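Local coordinates for regulating synaptic membrane exocytosis protein 2 (PDB 2BWQ) that probably helps to regulate neurotransmitter release at the synaptic membrane as a Rab3-interacting protein, here represented by its C2A domain, at residues Lys54-Lys60 with Gln72-Pro78. Where two conformers were deposited one is given. Residue numbers count along the deposited sequence, not the author numbering.
Sequences KNKRRTK and QTFIYSP
Arg-57 lays its CB over the face of the Phe-74 ring, a CH-pi contact 3.7 Å from the centroid, while Tyr-76 CD1 covers one face of its guanidinium. Lys-54 and Asn-55 end a 3-10 segment; from Lys-56 the chain is extended. Strand 56-58 and the 72-76 part of strand 69-76 run antiparallel at 174°, their axes 8.6 Å apart, too far for backbone pairing, so side chains bridge the gap in the register Asn-55/Tyr-76, Arg-57/Phe-74, Thr-59/Gln-72. With chi1 and chi2 both m, Arg-57 folds back: NH1 hydrogen-bonds to Lys-54 O and Lys-56 O (2.9 Å each), and NH2 reaches Ile-75 O (2.9 Å) and a water that also takes Ser-77 N. Tyr-76 OH donates to Asn-55 O (2.9 Å). At one end Lys-54 NZ binds Ser-77 O (2.8 Å), just before cis Pro-78; at the other, Gln-72 OE1 accepts from Lys-60 N (2.9 Å). Strand 56-58 pairs with 41-48 and strand 69-76 with 19-28, closing one edge between the two facing sheets of the C2 beta-sandwich.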
# COMPACT_ATOMS: atom_id res chain seq x y z
N LYS A 54 -7.11 3.66 13.99
CA LYS A 54 -7.48 2.26 13.95
C LYS A 54 -7.33 1.69 12.54
O LYS A 54 -7.09 0.51 12.35
CB LYS A 54 -8.92 2.05 14.45
CG LYS A 54 -9.21 0.61 14.70
CD LYS A 54 -10.17 -0.08 13.77
CE LYS A 54 -10.49 -1.48 14.31
NZ LYS A 54 -11.49 -2.16 13.46
N ASN A 55 -7.59 2.55 11.56
CA ASN A 55 -7.61 2.16 10.13
C ASN A 55 -6.29 2.51 9.44
O ASN A 55 -6.15 2.34 8.20
CB ASN A 55 -8.82 2.81 9.48
CG ASN A 55 -10.12 2.10 9.83
OD1 ASN A 55 -10.07 0.91 10.20
ND2 ASN A 55 -11.27 2.81 9.81
N LYS A 56 -5.30 2.94 10.18
CA LYS A 56 -4.03 3.42 9.65
C LYS A 56 -2.93 2.38 9.90
O LYS A 56 -2.81 1.87 11.02
CB LYS A 56 -3.64 4.78 10.27
CG LYS A 56 -2.35 5.32 9.70
CD LYS A 56 -1.96 6.66 10.22
CE LYS A 56 -0.55 6.96 9.83
NZ LYS A 56 0.30 6.88 11.06
N ARG A 57 -2.10 2.17 8.91
CA ARG A 57 -0.88 1.34 9.06
C ARG A 57 0.25 1.95 8.28
O ARG A 57 0.00 2.65 7.26
CB ARG A 57 -1.14 -0.04 8.45
CG ARG A 57 -2.22 -0.88 9.12
CD ARG A 57 -1.97 -1.32 10.56
NE ARG A 57 -3.08 -2.19 10.99
CZ ARG A 57 -4.23 -1.77 11.40
NH1 ARG A 57 -4.47 -0.47 11.56
NH2 ARG A 57 -5.17 -2.68 11.67
N ARG A 58 1.49 1.68 8.70
CA ARG A 58 2.63 2.20 7.97
C ARG A 58 3.73 1.16 7.95
O ARG A 58 3.94 0.50 8.97
CB ARG A 58 3.18 3.41 8.76
CG ARG A 58 2.51 4.66 8.47
CD ARG A 58 3.16 5.86 9.20
NE ARG A 58 4.60 5.97 8.99
CZ ARG A 58 5.27 7.13 8.97
NH1 ARG A 58 4.61 8.30 9.09
NH2 ARG A 58 6.58 7.15 8.79
N THR A 59 4.43 1.05 6.83
CA THR A 59 5.69 0.28 6.84
C THR A 59 6.79 1.04 7.57
O THR A 59 6.71 2.25 7.79
CB THR A 59 6.19 -0.03 5.42
OG1 THR A 59 6.60 1.19 4.79
CG2 THR A 59 5.14 -0.74 4.53
N LYS A 60 7.84 0.30 7.89
CA LYS A 60 9.11 0.93 8.24
C LYS A 60 9.66 1.72 7.03
O LYS A 60 9.20 1.57 5.88
CB LYS A 60 10.13 -0.09 8.73
CG LYS A 60 9.67 -0.77 10.01
CD LYS A 60 10.68 -1.85 10.44
CE LYS A 60 10.19 -2.60 11.71
NZ LYS A 60 11.05 -3.79 12.01
N GLN A 72 5.90 -6.54 4.77
CA GLN A 72 5.11 -6.38 5.99
C GLN A 72 3.66 -6.73 5.71
O GLN A 72 3.11 -6.34 4.67
CB GLN A 72 5.24 -4.95 6.49
CG GLN A 72 6.61 -4.71 7.17
CD GLN A 72 6.72 -3.31 7.75
OE1 GLN A 72 7.48 -2.48 7.24
NE2 GLN A 72 6.02 -3.07 8.85
N THR A 73 3.03 -7.43 6.66
CA THR A 73 1.63 -7.82 6.56
C THR A 73 0.83 -7.09 7.60
O THR A 73 1.12 -7.13 8.80
CB THR A 73 1.53 -9.28 6.76
OG1 THR A 73 2.14 -9.96 5.64
CG2 THR A 73 0.04 -9.77 6.78
N PHE A 74 -0.16 -6.40 7.08
CA PHE A 74 -1.10 -5.67 7.91
C PHE A 74 -2.42 -6.46 7.99
O PHE A 74 -2.81 -7.05 6.99
CB PHE A 74 -1.39 -4.30 7.33
CG PHE A 74 -0.17 -3.43 7.01
CD1 PHE A 74 1.04 -3.53 7.71
CD2 PHE A 74 -0.30 -2.45 6.06
CE1 PHE A 74 2.11 -2.62 7.36
CE2 PHE A 74 0.75 -1.56 5.74
CZ PHE A 74 1.93 -1.68 6.41
N ILE A 75 -3.11 -6.38 9.10
CA ILE A 75 -4.36 -7.11 9.29
C ILE A 75 -5.41 -6.10 9.73
O ILE A 75 -5.22 -5.42 10.76
CB ILE A 75 -4.26 -8.24 10.33
CG1 ILE A 75 -3.25 -9.30 9.86
CG2 ILE A 75 -5.67 -8.84 10.51
CD1 ILE A 75 -3.40 -10.63 10.52
N TYR A 76 -6.48 -6.01 8.96
CA TYR A 76 -7.59 -5.13 9.28
C TYR A 76 -8.69 -6.03 9.85
O TYR A 76 -8.99 -7.07 9.28
CB TYR A 76 -8.01 -4.36 8.02
CG TYR A 76 -7.10 -3.18 7.72
CD1 TYR A 76 -7.00 -2.13 8.61
CD2 TYR A 76 -6.38 -3.09 6.50
CE1 TYR A 76 -6.18 -1.02 8.34
CE2 TYR A 76 -5.57 -1.99 6.21
CZ TYR A 76 -5.48 -0.94 7.15
OH TYR A 76 -4.67 0.16 6.88
N SER A 77 -9.28 -5.66 10.98
CA SER A 77 -10.37 -6.45 11.51
C SER A 77 -11.16 -5.59 12.47
O SER A 77 -10.53 -4.76 13.14
CB SER A 77 -9.79 -7.58 12.35
OG SER A 77 -10.80 -8.36 13.02
N PRO A 78 -12.48 -5.75 12.55
CA PRO A 78 -13.31 -6.68 11.79
C PRO A 78 -13.61 -6.15 10.42
O PRO A 78 -13.72 -4.91 10.23
CB PRO A 78 -14.64 -6.66 12.56
CG PRO A 78 -14.70 -5.27 13.18
CD PRO A 78 -13.27 -4.97 13.55
O HOH W 1 -8.13 -3.05 11.99